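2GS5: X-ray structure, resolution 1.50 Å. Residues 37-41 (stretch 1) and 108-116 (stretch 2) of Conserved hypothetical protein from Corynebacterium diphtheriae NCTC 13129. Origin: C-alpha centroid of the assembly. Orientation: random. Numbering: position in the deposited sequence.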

ATOM      1  N   ILE A  37      -1.308  -1.289   4.825  1.00 11.55           N
ATOM      2  CA  ILE A  37      -1.943  -0.156   4.160  1.00 12.26           C
ATOM      3  C   ILE A  37      -0.908   0.872   3.746  1.00 11.75           C
ATOM      4  O   ILE A  37      -0.294   1.510   4.583  1.00 11.40           O
ATOM      5  CB  ILE A  37      -3.037   0.470   5.039  1.00 12.13           C
ATOM      6  CG1 ILE A  37      -4.115  -0.591   5.330  1.00 14.57           C
ATOM      7  CG2 ILE A  37      -3.667   1.693   4.332  1.00 12.06           C
ATOM      8  CD1 ILE A  37      -5.121  -0.181   6.332  1.00 15.67           C
ATOM      9  N   LEU A  38      -0.718   1.001   2.436  1.00 11.16           N
ATOM     10  CA  LEU A  38       0.180   2.003   1.873  1.00 11.29           C
ATOM     11  C   LEU A  38      -0.457   3.378   1.965  1.00 11.54           C
ATOM     12  O   LEU A  38      -1.531   3.607   1.411  1.00 11.21           O
ATOM     13  CB  LEU A  38       0.469   1.684   0.411  1.00 10.99           C
ATOM     14  CG  LEU A  38       1.331   2.669  -0.367  1.00 11.60           C
ATOM     15  CD1 LEU A  38       2.746   2.698   0.172  1.00 11.39           C
ATOM     16  CD2 LEU A  38       1.323   2.323  -1.854  1.00 12.49           C
ATOM     17  N   ILE A  39       0.213   4.290   2.659  1.00 11.42           N
ATOM     18  CA  ILE A  39      -0.249   5.672   2.761  1.00 11.63           C
ATOM     19  C   ILE A  39       0.005   6.376   1.432  1.00 11.77           C
ATOM     20  O   ILE A  39       1.142   6.420   0.948  1.00 11.56           O
ATOM     21  CB  ILE A  39       0.440   6.423   3.927  1.00 11.72           C
ATOM     22  CG1 ILE A  39       0.094   5.742   5.255  1.00 11.39           C
ATOM     23  CG2 ILE A  39       0.055   7.910   3.933  1.00 11.52           C
ATOM     24  CD1 ILE A  39       0.885   6.266   6.434  1.00 12.08           C
ATOM     25  N   ILE A  40      -1.069   6.888   0.828  1.00 12.09           N
ATOM     26  CA  ILE A  40      -0.986   7.558  -0.481  1.00 12.23           C
ATOM     27  C   ILE A  40      -1.218   9.068  -0.400  1.00 12.97           C
ATOM     28  O   ILE A  40      -0.974   9.794  -1.373  1.00 14.13           O
ATOM     29  CB  ILE A  40      -1.984   6.923  -1.491  1.00 11.71           C
ATOM     30  CG1 ILE A  40      -3.443   7.096  -1.038  1.00 11.77           C
ATOM     31  CG2 ILE A  40      -1.650   5.445  -1.696  1.00 11.82           C
ATOM     32  CD1 ILE A  40      -4.448   6.483  -2.003  1.00 13.26           C
ATOM     33  N   GLU A  41      -1.707   9.535   0.737  1.00 12.54           N
ATOM     34  CA  GLU A  41      -1.917  10.964   0.971  1.00 12.76           C
ATOM     35  C   GLU A  41      -1.982  11.190   2.473  1.00 13.39           C
ATOM     36  O   GLU A  41      -2.685  10.482   3.182  1.00 13.08           O
ATOM     37  CB  GLU A  41      -3.210  11.430   0.309  1.00 13.63           C
ATOM     38  CG  GLU A  41      -3.623  12.860   0.629  1.00 14.23           C
ATOM     39  CD  GLU A  41      -2.934  13.914  -0.225  1.00 15.20           C
ATOM     40  OE1 GLU A  41      -2.157  13.565  -1.143  1.00 19.53           O
ATOM     41  OE2 GLU A  41      -3.183  15.096   0.040  1.00 18.33           O
ATOM     42  N   ARG A 108       4.803  11.271  -6.853  1.00 17.67           N
ATOM     43  CA  ARG A 108       5.736  10.586  -5.974  1.00 18.19           C
ATOM     44  C   ARG A 108       5.110  10.378  -4.600  1.00 17.60           C
ATOM     45  O   ARG A 108       4.553  11.305  -4.026  1.00 18.25           O
ATOM     46  CB  ARG A 108       7.023  11.409  -5.827  1.00 18.16           C
ATOM     47  CG  ARG A 108       8.045  10.861  -4.842  1.00 19.44           C
ATOM     48  CD  ARG A 108       9.231  11.817  -4.686  1.00 21.75           C
ATOM     49  NE  ARG A 108       9.880  11.690  -3.382  1.00 25.52           N
ATOM     50  CZ  ARG A 108       9.370  12.138  -2.230  1.00 27.42           C
ATOM     51  NH1 ARG A 108      10.047  11.970  -1.098  1.00 27.41           N
ATOM     52  NH2 ARG A 108       8.186  12.747  -2.192  1.00 29.87           N
ATOM     53  N   LEU A 109       5.202   9.157  -4.100  1.00 17.19           N
ATOM     54  CA  LEU A 109       4.867   8.855  -2.724  1.00 17.03           C
ATOM     55  C   LEU A 109       6.175   8.904  -1.939  1.00 17.21           C
ATOM     56  O   LEU A 109       6.423   9.859  -1.204  1.00 17.94           O
ATOM     57  CB  LEU A 109       4.171   7.498  -2.634  1.00 16.80           C
ATOM     58  CG  LEU A 109       2.824   7.439  -3.369  1.00 15.65           C
ATOM     59  CD1 LEU A 109       2.263   6.041  -3.274  1.00 15.95           C
ATOM     60  CD2 LEU A 109       1.821   8.450  -2.806  1.00 16.96           C
ATOM     61  N   ALA A 110       7.026   7.902  -2.140  1.00 17.09           N
ATOM     62  CA  ALA A 110       8.384   7.904  -1.616  1.00 17.09           C
ATOM     63  C   ALA A 110       9.201   6.977  -2.498  1.00 17.28           C
ATOM     64  O   ALA A 110       8.669   6.013  -3.060  1.00 16.93           O
ATOM     65  CB  ALA A 110       8.415   7.437  -0.155  1.00 17.13           C
ATOM     66  N   ASN A 111      10.493   7.272  -2.634  1.00 17.43           N
ATOM     67  CA  ASN A 111      11.395   6.436  -3.417  1.00 17.55           C
ATOM     68  C   ASN A 111      10.835   6.233  -4.833  1.00 17.17           C
ATOM     69  O   ASN A 111      10.578   7.218  -5.510  1.00 17.45           O
ATOM     70  CB  ASN A 111      11.679   5.132  -2.669  1.00 18.18           C
ATOM     71  CG  ASN A 111      12.276   5.372  -1.287  1.00 19.85           C
ATOM     72  OD1 ASN A 111      13.163   6.210  -1.122  1.00 22.30           O
ATOM     73  ND2 ASN A 111      11.785   4.641  -0.290  1.00 23.00           N
ATOM     74  N   ARG A 112      10.633   4.989  -5.272  1.00 16.78           N
ATOM     75  CA  ARG A 112      10.128   4.718  -6.626  1.00 16.62           C
ATOM     76  C   ARG A 112       8.613   4.537  -6.691  1.00 16.14           C
ATOM     77  O   ARG A 112       8.055   4.313  -7.763  1.00 15.41           O
ATOM     78  CB  ARG A 112      10.818   3.491  -7.222  1.00 16.76           C
ATOM     79  CG  ARG A 112      12.264   3.714  -7.566  1.00 17.04           C
ATOM     80  CD  ARG A 112      12.836   2.579  -8.389  1.00 17.75           C
ATOM     81  NE  ARG A 112      14.146   2.949  -8.920  1.00 18.38           N
ATOM     82  CZ  ARG A 112      14.341   3.684 -10.017  1.00 18.34           C
ATOM     83  NH1 ARG A 112      13.325   4.116 -10.739  1.00 18.92           N
ATOM     84  NH2 ARG A 112      15.567   3.995 -10.400  1.00 17.40           N
ATOM     85  N   LEU A 113       7.936   4.646  -5.554  1.00 15.74           N
ATOM     86  CA  LEU A 113       6.502   4.436  -5.532  1.00 16.04           C
ATOM     87  C   LEU A 113       5.798   5.702  -5.964  1.00 15.47           C
ATOM     88  O   LEU A 113       6.125   6.787  -5.494  1.00 15.84           O
ATOM     89  CB  LEU A 113       6.042   4.025  -4.135  1.00 16.41           C
ATOM     90  CG  LEU A 113       6.672   2.743  -3.610  1.00 18.12           C
ATOM     91  CD1 LEU A 113       6.137   2.425  -2.215  1.00 19.50           C
ATOM     92  CD2 LEU A 113       6.428   1.581  -4.555  1.00 19.58           C
ATOM     93  N   VAL A 114       4.823   5.553  -6.856  1.00 15.29           N
ATOM     94  CA  VAL A 114       4.062   6.670  -7.377  1.00 15.36           C
ATOM     95  C   VAL A 114       2.584   6.329  -7.459  1.00 15.47           C
ATOM     96  O   VAL A 114       2.215   5.169  -7.585  1.00 15.23           O
ATOM     97  CB  VAL A 114       4.522   7.061  -8.812  1.00 14.70           C
ATOM     98  CG1 VAL A 114       5.885   7.725  -8.780  1.00 14.47           C
ATOM     99  CG2 VAL A 114       4.507   5.839  -9.748  1.00 15.17           C
HETATM  100  N   MSE A 115       1.741   7.350  -7.358  1.00 16.48           N
HETATM  101  CA  MSE A 115       0.342   7.214  -7.752  1.00 18.41           C
HETATM  102  C   MSE A 115       0.239   7.572  -9.239  1.00 17.02           C
HETATM  103  O   MSE A 115       0.718   8.626  -9.660  1.00 16.76           O
HETATM  104  CB  MSE A 115      -0.558   8.114  -6.889  1.00 19.02           C
HETATM  105  CG  MSE A 115      -1.119   7.478  -5.610  1.00 21.65           C
HETATM  106 SE   MSE A 115      -2.623   8.594  -5.093  1.00 27.60          SE
HETATM  107  CE  MSE A 115      -1.763  10.353  -5.089  1.00 24.90           C
ATOM    108  N   VAL A 116      -0.376   6.690 -10.028  1.00 15.89           N
ATOM    109  CA  VAL A 116      -0.512   6.881 -11.469  1.00 15.79           C
ATOM    110  C   VAL A 116      -1.872   7.491 -11.745  1.00 15.60           C
ATOM    111  O   VAL A 116      -2.891   6.971 -11.293  1.00 15.60           O
ATOM    112  CB  VAL A 116      -0.412   5.541 -12.226  1.00 15.45           C
ATOM    113  CG1 VAL A 116      -0.549   5.752 -13.729  1.00 15.13           C
ATOM    114  CG2 VAL A 116       0.905   4.836 -11.897  1.00 15.01           C
TER

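Strands can pack without sharing hydrogen bonds, and these two stretches of a conserved hypothetical protein from Corynebacterium diphtheriae illustrate how apolar side chains fill such a contact. Residues 37-41 form part of a longer strand. The second stretch is a hairpin: a strand that includes Arg-108 enters a type II' turn running from Ala-110 to Leu-113, and the chain returns as a strand over residues 113-116. Within the hairpin Leu-113 N donates to Ala-110 O, but Leu-109 N, rather than Ala-110 N, donates to Leu-113 O, both at 2.9 Å, a bulge-like irregularity. The phi/psi values of Asn-111, 54/-123, place it in the first corner position of the turn, a region where glycine is more commonly found.

Between the stretches the arrangement is different. The axes of strands 37-41 and 108-110 approach to 8.1 Å, and their directions diverge by 139°, roughly antiparallel but well skewed. The closest CA atoms across the contact, those of Ile-40 and Leu-109, are 6.4 Å apart. No hydrogen bond crosses, so the contact depends on packing, and it buries a modest 242 Å² over both sides.

Leu-109 is the hub of this contact. Its CA-to-CB bond points toward the first strand, and its m,t rotamer places CD1 4.1 Å from CD2 of Leu-38 and 4.3 Å from CG2 of Ile-40. The other methyl, CD2 of Leu-109, lies 3.4 Å from the carbonyl O of Ile-40. That is a close van der Waals approach rather than a hydrogen bond, since a methyl carbon is no conventional donor; it shows that the side chain packs against the backbone as well as against its neighbours' hydrocarbon.

Leu-38 also points toward the hairpin, and its branched end reaches both of the hairpin's strands: while CD2 meets Leu-109, CD1 lies 4.2 Å from CD1 of Leu-113. These leucines are buried, and their pairing is the familiar chemistry of apolar groups withdrawn from water and held by dispersion.

Further along, Ile-40 extends the contact to Met-115, a selenomethionine. Although the CA-to-CB bond of Ile-40 runs sideways, its CB comes within 4.0 Å of SE of Met-115, and its carbonyl O is 3.8 Å from the terminal methyl CE. Selenium is large and polarizable, well suited to dispersion contacts with an aliphatic partner. Alternation completes the pattern: Leu-113 and Met-115 point toward the first strand, whereas Val-114 between them remains out of reach.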